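Local coordinates for protein ATP-dependent DNA helicase (Mycobacterium smegmatis, PDB 5V9X) that probably unwinds RNA:DNA hybrids by tracking 3'-to-5' along single-stranded DNA, using the energy of ATP hydrolysis, at residues E571-M576 with L615-R619; P704-H710 with A733-I738; V770-L775 with C831-Y836. All coordinates share one frame; numbering follows the deposited sequence.

Contact 1 of 3, residues E571-M576 with L615-R619; sequences ELDEEM and LPFWR. With nucleotides of chain B.
Asp573 and Arg619 meet where the N-terminus of the short helix 574-578 is capped beside the bound single-stranded DNA. Asp573 is the N-cap residue, and its two carboxylate oxygens divide the work. OD1 accepts from Glu575 N, the capping bond, while OD2 accepts from the backbone N of Arg619 at 3.1 Å, the donor lying well above the carboxylate plane. With CG turned opposite the backbone N (chi1 -162°), the acid group sits against the extended loop 615-619. The short side chain keeps both oxygens close to the backbone, so one can cap the helix while the other reaches across.

Trp618 faces two ways. Its benzo ring meets the sugar of DT5 of chain B, whose C2' comes to 3.2 Å from CE3, and its pyrrole ring runs along the thymine, NE1 lying 3.8 Å from C5. The flat indole thus suits both sugar and base. Its edge is turned to the protein, with CH2 near Glu571 O. Glu571 itself lies close to the phosphate of that nucleotide, its OE1 in a salt bridge with Arg301.

Apolar groups fill the other end. Leu572 CD2 packs on Pro616 CB at 3.6 Å, the two side chains crossing at a slant. Met576, bent at its second torsion (chi2 63°), brings SD to 3.5 Å from Phe617 N, a weak N-H to sulphur bond. The edge of the Phe617 ring is near Met576 N, and Arg619 N lies over one face.

Glu575 extends to Arg619 in a salt bridge, gripped side-on, the two planes 38° apart. Arg619 NE meets Glu575 OE2 at 2.8 Å, tilted from the guanidinium plane; Arg619 NH2, 3.0 Å from Glu575 OE1, uses that oxygen's syn lone pair, and OE1 lies in the guanidinium plane.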
loop_
_atom_site.group_PDB
_atom_site.type_symbol
_atom_site.label_atom_id
_atom_site.label_comp_id
_atom_site.label_asym_id
_atom_site.label_seq_id
_atom_site.Cartn_x
_atom_site.Cartn_y
_atom_site.Cartn_z
ATOM N N GLU A 571 9.760 11.275 -19.963
ATOM C CA GLU A 571 8.664 10.750 -19.155
ATOM C C GLU A 571 7.952 11.864 -18.388
ATOM O O GLU A 571 8.593 12.771 -17.861
ATOM C CB GLU A 571 9.180 9.687 -18.184
ATOM C CG GLU A 571 9.649 8.409 -18.857
ATOM C CD GLU A 571 10.116 7.364 -17.865
ATOM O OE1 GLU A 571 10.678 7.742 -16.816
ATOM O OE2 GLU A 571 9.915 6.160 -18.132
ATOM N N LEU A 572 6.623 11.790 -18.341
ATOM C CA LEU A 572 5.812 12.766 -17.626
ATOM C C LEU A 572 4.601 12.067 -17.025
ATOM O O LEU A 572 4.109 11.072 -17.562
ATOM C CB LEU A 572 5.362 13.913 -18.539
ATOM C CG LEU A 572 6.356 15.059 -18.738
ATOM C CD1 LEU A 572 5.809 16.091 -19.709
ATOM C CD2 LEU A 572 6.683 15.701 -17.401
ATOM N N ASP A 573 4.128 12.606 -15.904
ATOM C CA ASP A 573 3.005 12.015 -15.192
ATOM C C ASP A 573 1.705 12.244 -15.954
ATOM O O ASP A 573 1.512 13.280 -16.595
ATOM C CB ASP A 573 2.905 12.606 -13.784
ATOM C CG ASP A 573 2.060 11.760 -12.845
ATOM O OD1 ASP A 573 0.899 11.453 -13.188
ATOM O OD2 ASP A 573 2.562 11.398 -11.759
ATOM N N GLU A 574 0.806 11.257 -15.872
ATOM C CA GLU A 574 -0.485 11.352 -16.551
ATOM C C GLU A 574 -1.262 12.591 -16.120
ATOM O O GLU A 574 -1.961 13.200 -16.939
ATOM C CB GLU A 574 -1.300 10.082 -16.287
ATOM C CG GLU A 574 -2.747 10.136 -16.749
ATOM C CD GLU A 574 -3.435 8.787 -16.653
ATOM O OE1 GLU A 574 -2.736 7.757 -16.766
ATOM O OE2 GLU A 574 -4.669 8.752 -16.460
ATOM N N GLU A 575 -1.146 12.986 -14.850
ATOM C CA GLU A 575 -1.807 14.200 -14.384
ATOM C C GLU A 575 -1.075 15.451 -14.854
ATOM O O GLU A 575 -1.712 16.421 -15.281
ATOM C CB GLU A 575 -1.918 14.186 -12.860
ATOM C CG GLU A 575 -2.776 13.058 -12.312
ATOM C CD GLU A 575 -2.861 13.071 -10.799
ATOM O OE1 GLU A 575 -2.751 14.166 -10.203
ATOM O OE2 GLU A 575 -3.034 11.986 -10.205
ATOM N N MET A 576 0.258 15.452 -14.774
ATOM C CA MET A 576 1.034 16.571 -15.304
ATOM C C MET A 576 0.756 16.777 -16.788
ATOM O O MET A 576 0.698 17.916 -17.265
ATOM C CB MET A 576 2.526 16.332 -15.061
ATOM C CG MET A 576 3.456 17.258 -15.838
ATOM S SD MET A 576 3.277 19.001 -15.397
ATOM C CE MET A 576 4.277 19.771 -16.668
ATOM N N LEU A 615 7.113 23.464 -13.777
ATOM C CA LEU A 615 7.815 22.379 -13.107
ATOM C C LEU A 615 6.964 21.116 -13.165
ATOM O O LEU A 615 5.850 21.111 -12.628
ATOM C CB LEU A 615 8.119 22.756 -11.663
ATOM C CG LEU A 615 8.954 21.816 -10.788
ATOM C CD1 LEU A 615 10.084 21.160 -11.566
ATOM C CD2 LEU A 615 9.500 22.577 -9.588
ATOM N N PRO A 616 7.432 20.042 -13.822
ATOM C CA PRO A 616 6.625 18.818 -13.928
ATOM C C PRO A 616 6.148 18.280 -12.589
ATOM O O PRO A 616 6.956 17.928 -11.723
ATOM C CB PRO A 616 7.584 17.837 -14.613
ATOM C CG PRO A 616 8.470 18.708 -15.436
ATOM C CD PRO A 616 8.664 19.964 -14.628
ATOM N N PHE A 617 4.830 18.229 -12.412
ATOM C CA PHE A 617 4.254 17.636 -11.213
ATOM C C PHE A 617 4.410 16.123 -11.258
ATOM O O PHE A 617 4.054 15.479 -12.250
ATOM C CB PHE A 617 2.778 18.013 -11.082
ATOM C CG PHE A 617 2.030 17.201 -10.056
ATOM C CD1 PHE A 617 2.097 17.523 -8.709
ATOM C CD2 PHE A 617 1.253 16.118 -10.441
ATOM C CE1 PHE A 617 1.409 16.776 -7.765
ATOM C CE2 PHE A 617 0.564 15.367 -9.500
ATOM C CZ PHE A 617 0.643 15.698 -8.161
ATOM N N TRP A 618 4.944 15.555 -10.184
ATOM C CA TRP A 618 5.150 14.117 -10.074
ATOM C C TRP A 618 4.378 13.605 -8.867
ATOM O O TRP A 618 4.712 13.937 -7.725
ATOM C CB TRP A 618 6.633 13.776 -9.939
ATOM C CG TRP A 618 7.486 14.136 -11.119
ATOM C CD1 TRP A 618 8.331 15.203 -11.224
ATOM C CD2 TRP A 618 7.596 13.414 -12.351
ATOM N NE1 TRP A 618 8.956 15.193 -12.448
ATOM C CE2 TRP A 618 8.522 14.105 -13.159
ATOM C CE3 TRP A 618 6.995 12.256 -12.855
ATOM C CZ2 TRP A 618 8.865 13.674 -14.437
ATOM C CZ3 TRP A 618 7.342 11.826 -14.120
ATOM C CH2 TRP A 618 8.265 12.534 -14.897
ATOM N N ARG A 619 3.348 12.804 -9.116
ATOM C CA ARG A 619 2.719 12.010 -8.068
ATOM C C ARG A 619 3.378 10.638 -8.091
ATOM O O ARG A 619 3.166 9.860 -9.029
ATOM C CB ARG A 619 1.210 11.901 -8.273
ATOM C CG ARG A 619 0.501 11.141 -7.158
ATOM C CD ARG A 619 -0.963 10.898 -7.483
ATOM N NE ARG A 619 -1.673 12.139 -7.781
ATOM C CZ ARG A 619 -2.248 12.910 -6.865
ATOM N NH1 ARG A 619 -2.199 12.572 -5.583
ATOM N NH2 ARG A 619 -2.873 14.022 -7.229
ATOM P P DT B 5 13.817 8.416 -13.717
ATOM O OP1 DT B 5 14.927 7.463 -13.503
ATOM O OP2 DT B 5 13.072 8.405 -14.997
ATOM O "O5'" DT B 5 12.750 8.239 -12.540
ATOM C "C5'" DT B 5 11.468 8.840 -12.652
ATOM C "C4'" DT B 5 10.746 8.830 -11.317
ATOM O "O4'" DT B 5 11.331 9.831 -10.445
ATOM C "C3'" DT B 5 9.262 9.161 -11.395
ATOM O "O3'" DT B 5 8.557 8.467 -10.395
ATOM C "C2'" DT B 5 9.237 10.658 -11.143
ATOM C "C1'" DT B 5 10.389 10.851 -10.169
ATOM N N1 DT B 5 11.056 12.172 -10.329
ATOM C C2 DT B 5 10.970 13.100 -9.316
ATOM O O2 DT B 5 10.381 12.895 -8.269
ATOM N N3 DT B 5 11.610 14.284 -9.570
ATOM C C4 DT B 5 12.308 14.628 -10.715
ATOM O O4 DT B 5 12.851 15.720 -10.849
ATOM C C5 DT B 5 12.353 13.611 -11.740
ATOM C C7 DT B 5 13.079 13.867 -13.027
ATOM C C6 DT B 5 11.729 12.449 -11.501
#

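Contact 2 of 3, residues P704-H710 with A733-I738; sequences PYGLRVH and ASDDGI
His710 turns its imidazole edge-on to the tip of a beta hairpin, the type I turn from Ser734 to Gly737 that links strands 732-734 and 737-742. Its ND1 donates to the carbonyl of Ser734, 2.8 Å from the O, in the plane of the ring and at an N-H to O angle of 158°. The next carbonyl, Asp735 O, also lies near the ring plane, 3.0 Å from His710 CE1. With CG opposite the carbonyl carbon (chi1 -60°), the ring swings from the first turn of helix 707-725 over to the hairpin, and Gly706 O lies over one face, toward its rim. The far nitrogen, NE2, bonds to Ser703 OG, which fixes the rotation of the ring.

Asp735 also reaches the helix start. Although its CB points off the contact, the carboxylate curls back so that OD1 accepts from Leu707 N at 2.9 Å with its anti lone pair; the same oxygen also accepts from Arg625 N. Gly706, at the N-cap, has a positive phi that glycine tolerates easily, and its N makes a weak bond to Asp735 O.

Beside these bonds, Leu707 CD1 lies 3.6 Å from Ser734 CA and makes an apolar contact with Ala733 CB at 4.1 Å. The methyl groups of Ala733 and Ile738 pack round His710 O: the small alanine lets it approach CB at 3.5 Å, and Ile738 lays CD1 against that same oxygen at 3.6 Å.

The helix start and the hairpin tip thus hold each other through unlike groups: the turn offers the carbonyl of Ser734, which the histidine answers with a proton on ND1, and an aspartate offers an acceptor to a helix-start amide. That acid, near the helix N-terminus, would probably be stabilised as the anion.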
loop_
_atom_site.group_PDB
_atom_site.type_symbol
_atom_site.label_atom_id
_atom_site.label_comp_id
_atom_site.label_asym_id
_atom_site.label_seq_id
_atom_site.Cartn_x
_atom_site.Cartn_y
_atom_site.Cartn_z
ATOM N N PRO A 704 4.982 20.541 6.272
ATOM C CA PRO A 704 5.227 19.097 6.183
ATOM C C PRO A 704 3.980 18.229 6.115
ATOM O O PRO A 704 4.120 17.002 6.071
ATOM C CB PRO A 704 5.992 18.828 7.484
ATOM C CG PRO A 704 5.363 19.770 8.454
ATOM C CD PRO A 704 4.999 21.012 7.669
ATOM N N TYR A 705 2.784 18.821 6.067
ATOM C CA TYR A 705 1.548 18.092 6.339
ATOM C C TYR A 705 1.086 17.199 5.193
ATOM O O TYR A 705 -0.084 16.805 5.153
ATOM C CB TYR A 705 0.437 19.080 6.705
ATOM C CG TYR A 705 0.521 19.558 8.132
ATOM C CD1 TYR A 705 -0.004 18.798 9.168
ATOM C CD2 TYR A 705 1.133 20.764 8.447
ATOM C CE1 TYR A 705 0.071 19.229 10.479
ATOM C CE2 TYR A 705 1.213 21.202 9.754
ATOM C CZ TYR A 705 0.681 20.430 10.765
ATOM O OH TYR A 705 0.758 20.859 12.069
ATOM N N GLY A 706 1.977 16.865 4.269
ATOM C CA GLY A 706 1.708 15.823 3.298
ATOM C C GLY A 706 0.872 16.295 2.121
ATOM O O GLY A 706 0.239 17.351 2.141
ATOM N N LEU A 707 0.869 15.466 1.073
ATOM C CA LEU A 707 0.188 15.805 -0.169
ATOM C C LEU A 707 -1.329 15.752 -0.039
ATOM O O LEU A 707 -2.023 16.449 -0.788
ATOM C CB LEU A 707 0.654 14.867 -1.288
ATOM C CG LEU A 707 0.161 15.175 -2.704
ATOM C CD1 LEU A 707 0.737 16.491 -3.202
ATOM C CD2 LEU A 707 0.506 14.042 -3.652
ATOM N N ARG A 708 -1.863 14.941 0.880
ATOM C CA ARG A 708 -3.311 14.846 1.029
ATOM C C ARG A 708 -3.936 16.171 1.445
ATOM O O ARG A 708 -5.130 16.388 1.212
ATOM C CB ARG A 708 -3.664 13.757 2.045
ATOM C CG ARG A 708 -3.057 12.400 1.739
ATOM C CD ARG A 708 -3.620 11.328 2.653
ATOM N NE ARG A 708 -5.036 11.081 2.393
ATOM C CZ ARG A 708 -5.835 10.399 3.206
ATOM N NH1 ARG A 708 -5.364 9.903 4.342
ATOM N NH2 ARG A 708 -7.109 10.219 2.889
ATOM N N VAL A 709 -3.157 17.053 2.059
ATOM C CA VAL A 709 -3.615 18.378 2.443
ATOM C C VAL A 709 -3.211 19.426 1.414
ATOM O O VAL A 709 -3.960 20.368 1.152
ATOM C CB VAL A 709 -3.070 18.728 3.846
ATOM C CG1 VAL A 709 -3.186 20.217 4.138
ATOM C CG2 VAL A 709 -3.791 17.919 4.914
ATOM N N HIS A 710 -2.027 19.267 0.817
ATOM C CA HIS A 710 -1.516 20.222 -0.159
ATOM C C HIS A 710 -2.154 20.071 -1.532
ATOM O O HIS A 710 -2.158 21.034 -2.307
ATOM C CB HIS A 710 0.001 20.074 -0.272
ATOM C CG HIS A 710 0.720 20.311 1.018
ATOM N ND1 HIS A 710 1.983 19.824 1.269
ATOM C CD2 HIS A 710 0.346 20.982 2.133
ATOM C CE1 HIS A 710 2.358 20.186 2.483
ATOM N NE2 HIS A 710 1.384 20.892 3.028
ATOM N N ALA A 733 2.064 20.962 -6.301
ATOM C CA ALA A 733 1.910 20.553 -4.913
ATOM C C ALA A 733 2.683 19.267 -4.658
ATOM O O ALA A 733 2.763 18.393 -5.528
ATOM C CB ALA A 733 0.434 20.356 -4.558
ATOM N N SER A 734 3.249 19.158 -3.459
ATOM C CA SER A 734 4.029 17.989 -3.071
ATOM C C SER A 734 3.791 17.723 -1.589
ATOM O O SER A 734 2.974 18.386 -0.942
ATOM C CB SER A 734 5.516 18.194 -3.388
ATOM O OG SER A 734 6.040 19.298 -2.673
ATOM N N ASP A 735 4.509 16.736 -1.045
ATOM C CA ASP A 735 4.379 16.416 0.373
ATOM C C ASP A 735 4.825 17.578 1.252
ATOM O O ASP A 735 4.247 17.816 2.320
ATOM C CB ASP A 735 5.190 15.161 0.714
ATOM C CG ASP A 735 4.453 13.874 0.388
ATOM O OD1 ASP A 735 3.207 13.866 0.449
ATOM O OD2 ASP A 735 5.124 12.865 0.078
ATOM N N ASP A 736 5.851 18.315 0.826
ATOM C CA ASP A 736 6.498 19.306 1.676
ATOM C C ASP A 736 6.265 20.739 1.206
ATOM O O ASP A 736 7.107 21.612 1.433
ATOM C CB ASP A 736 7.995 19.022 1.785
ATOM C CG ASP A 736 8.292 17.804 2.636
ATOM O OD1 ASP A 736 7.369 16.993 2.849
ATOM O OD2 ASP A 736 9.443 17.665 3.106
ATOM N N GLY A 737 5.135 21.004 0.561
ATOM C CA GLY A 737 4.745 22.369 0.294
ATOM C C GLY A 737 4.075 22.519 -1.052
ATOM O O GLY A 737 3.696 21.544 -1.701
ATOM N N ILE A 738 3.927 23.780 -1.464
ATOM C CA ILE A 738 3.264 24.158 -2.707
ATOM C C ILE A 738 4.117 25.208 -3.405
ATOM O O ILE A 738 4.578 26.163 -2.769
ATOM C CB ILE A 738 1.841 24.696 -2.451
ATOM C CG1 ILE A 738 0.935 23.591 -1.900
ATOM C CG2 ILE A 738 1.246 25.299 -3.718
ATOM C CD1 ILE A 738 -0.455 24.067 -1.543
#

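Contact 3 of 3, residues V770-L775 with C831-Y836; sequences VGGSAL and CLQDVY
Leu775, in the first turn of helix 774-786, drives its side chain against the C-terminal end of helix 822-835, a helix-end to helix-start packing within the DEAD/H associated region. CB points at the other helix. CG opposite the backbone N (chi1 172°) carries the branch straight across, where it lies 3.8 Å from Cys831 SG. CD2 meets most of the partners: Cys831 SG again, Val835 CG1 at 3.8 Å, and Tyr836 at OH and, 3.6 Å away, CE1, with the phenol arriving from the opposite direction. CD1 diverges toward Glu575 and Arg619.

Val770 CG2 meets Tyr836 at CE2, 4.0 Å away. The two valine methyls serve different neighbours, CG2 also touching Cys831 CB at 3.9 Å and CG1 Leu832 CD2, which suits a branched beta carbon. Ser773, the N-cap of helix 774-786, bonds OG to Val770 O and braces the loop that presents both residues. Tyr836, the first residue to leave helical phi/psi, bonds its N to Cys831 O and directs CB at segment 770-775.

Apart from the tyrosine hydroxyl, the meeting groups are hydrocarbon and sulphur, so shape and dispersion rather than directed bonds hold the two helix ends together.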
loop_
_atom_site.group_PDB
_atom_site.type_symbol
_atom_site.label_atom_id
_atom_site.label_comp_id
_atom_site.label_asym_id
_atom_site.label_seq_id
_atom_site.Cartn_x
_atom_site.Cartn_y
_atom_site.Cartn_z
ATOM N N VAL A 770 -12.542 20.325 -7.813
ATOM C CA VAL A 770 -12.027 18.983 -8.069
ATOM C C VAL A 770 -12.500 18.462 -9.420
ATOM O O VAL A 770 -11.792 17.687 -10.073
ATOM C CB VAL A 770 -12.419 18.032 -6.918
ATOM C CG1 VAL A 770 -13.919 17.766 -6.906
ATOM C CG2 VAL A 770 -11.635 16.729 -7.008
ATOM N N GLY A 771 -13.678 18.897 -9.878
ATOM C CA GLY A 771 -14.218 18.383 -11.126
ATOM C C GLY A 771 -13.359 18.691 -12.337
ATOM O O GLY A 771 -13.326 17.911 -13.293
ATOM N N GLY A 772 -12.655 19.819 -12.319
ATOM C CA GLY A 772 -11.784 20.203 -13.407
ATOM C C GLY A 772 -10.322 19.865 -13.223
ATOM O O GLY A 772 -9.518 20.158 -14.113
ATOM N N SER A 773 -9.950 19.252 -12.102
ATOM C CA SER A 773 -8.553 18.974 -11.815
ATOM C C SER A 773 -8.084 17.722 -12.552
ATOM O O SER A 773 -8.873 16.842 -12.910
ATOM C CB SER A 773 -8.337 18.802 -10.312
ATOM O OG SER A 773 -8.960 17.620 -9.843
ATOM N N ALA A 774 -6.767 17.652 -12.770
ATOM C CA ALA A 774 -6.190 16.508 -13.465
ATOM C C ALA A 774 -6.364 15.219 -12.674
ATOM O O ALA A 774 -6.484 14.140 -13.267
ATOM C CB ALA A 774 -4.709 16.762 -13.747
ATOM N N LEU A 775 -6.377 15.307 -11.341
ATOM C CA LEU A 775 -6.578 14.114 -10.524
ATOM C C LEU A 775 -7.929 13.473 -10.807
ATOM O O LEU A 775 -8.031 12.246 -10.929
ATOM C CB LEU A 775 -6.459 14.466 -9.041
ATOM C CG LEU A 775 -6.840 13.345 -8.074
ATOM C CD1 LEU A 775 -5.810 12.220 -8.116
ATOM C CD2 LEU A 775 -7.012 13.877 -6.661
ATOM N N CYS A 831 -11.545 10.992 -4.751
ATOM C CA CYS A 831 -10.639 12.133 -4.649
ATOM C C CYS A 831 -10.763 12.820 -3.294
ATOM O O CYS A 831 -9.759 13.071 -2.618
ATOM C CB CYS A 831 -10.917 13.128 -5.778
ATOM S SG CYS A 831 -10.514 12.534 -7.437
ATOM N N LEU A 832 -11.994 13.121 -2.876
ATOM C CA LEU A 832 -12.197 13.920 -1.673
ATOM C C LEU A 832 -11.955 13.116 -0.399
ATOM O O LEU A 832 -11.434 13.656 0.584
ATOM C CB LEU A 832 -13.609 14.504 -1.668
ATOM C CG LEU A 832 -14.019 15.389 -2.850
ATOM C CD1 LEU A 832 -15.453 15.855 -2.682
ATOM C CD2 LEU A 832 -13.086 16.578 -2.995
ATOM N N GLN A 833 -12.323 11.835 -0.390
ATOM C CA GLN A 833 -12.234 11.015 0.815
ATOM C C GLN A 833 -10.972 10.166 0.882
ATOM O O GLN A 833 -10.365 10.056 1.951
ATOM C CB GLN A 833 -13.454 10.097 0.925
ATOM C CG GLN A 833 -14.784 10.817 1.026
ATOM C CD GLN A 833 -15.936 9.853 1.217
ATOM O OE1 GLN A 833 -15.729 8.655 1.423
ATOM N NE2 GLN A 833 -17.158 10.367 1.148
ATOM N N ASP A 834 -10.565 9.556 -0.230
ATOM C CA ASP A 834 -9.444 8.621 -0.238
ATOM C C ASP A 834 -8.112 9.277 -0.572
ATOM O O ASP A 834 -7.083 8.876 -0.024
ATOM C CB ASP A 834 -9.710 7.482 -1.227
ATOM C CG ASP A 834 -10.793 6.535 -0.752
ATOM O OD1 ASP A 834 -11.443 6.836 0.272
ATOM O OD2 ASP A 834 -10.991 5.484 -1.400
ATOM N N VAL A 835 -8.103 10.271 -1.459
ATOM C CA VAL A 835 -6.867 10.930 -1.870
ATOM C C VAL A 835 -6.624 12.149 -0.993
ATOM O O VAL A 835 -5.572 12.269 -0.354
ATOM C CB VAL A 835 -6.914 11.323 -3.358
ATOM C CG1 VAL A 835 -5.576 11.901 -3.797
ATOM C CG2 VAL A 835 -7.291 10.123 -4.206
ATOM N N TYR A 836 -7.589 13.066 -0.964
ATOM C CA TYR A 836 -7.479 14.250 -0.130
ATOM C C TYR A 836 -7.770 13.906 1.330
ATOM O O TYR A 836 -8.281 12.832 1.661
ATOM C CB TYR A 836 -8.443 15.343 -0.598
ATOM C CG TYR A 836 -8.210 15.863 -2.004
ATOM C CD1 TYR A 836 -6.974 15.735 -2.626
ATOM C CD2 TYR A 836 -9.234 16.489 -2.705
ATOM C CE1 TYR A 836 -6.767 16.213 -3.908
ATOM C CE2 TYR A 836 -9.037 16.968 -3.987
ATOM C CZ TYR A 836 -7.804 16.829 -4.584
ATOM O OH TYR A 836 -7.610 17.307 -5.861
#

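How the contacts relate
Reading from the N terminus, contact 1 closes a span of 38 intervening residues, much of it unmodelled, between helix 574-578 and the loop 615-619. Contact 2 follows, bringing the start of helix 707-725 against the hairpin of the mixed sheet across 22 residues. Contact 3 comes last, joining helices 774-786 and 822-835 across 55. The three loops are in series: none lies within or crosses another. They are neighbours in space all the same. Arg619 of contact 1 lies against Leu707 of contact 2 and against Leu775 and Val835 of contact 3, and Arg708 of contact 2 bonds to Val835 O, tying the start of helix 707-725 to the C-terminal end of helix 822-835.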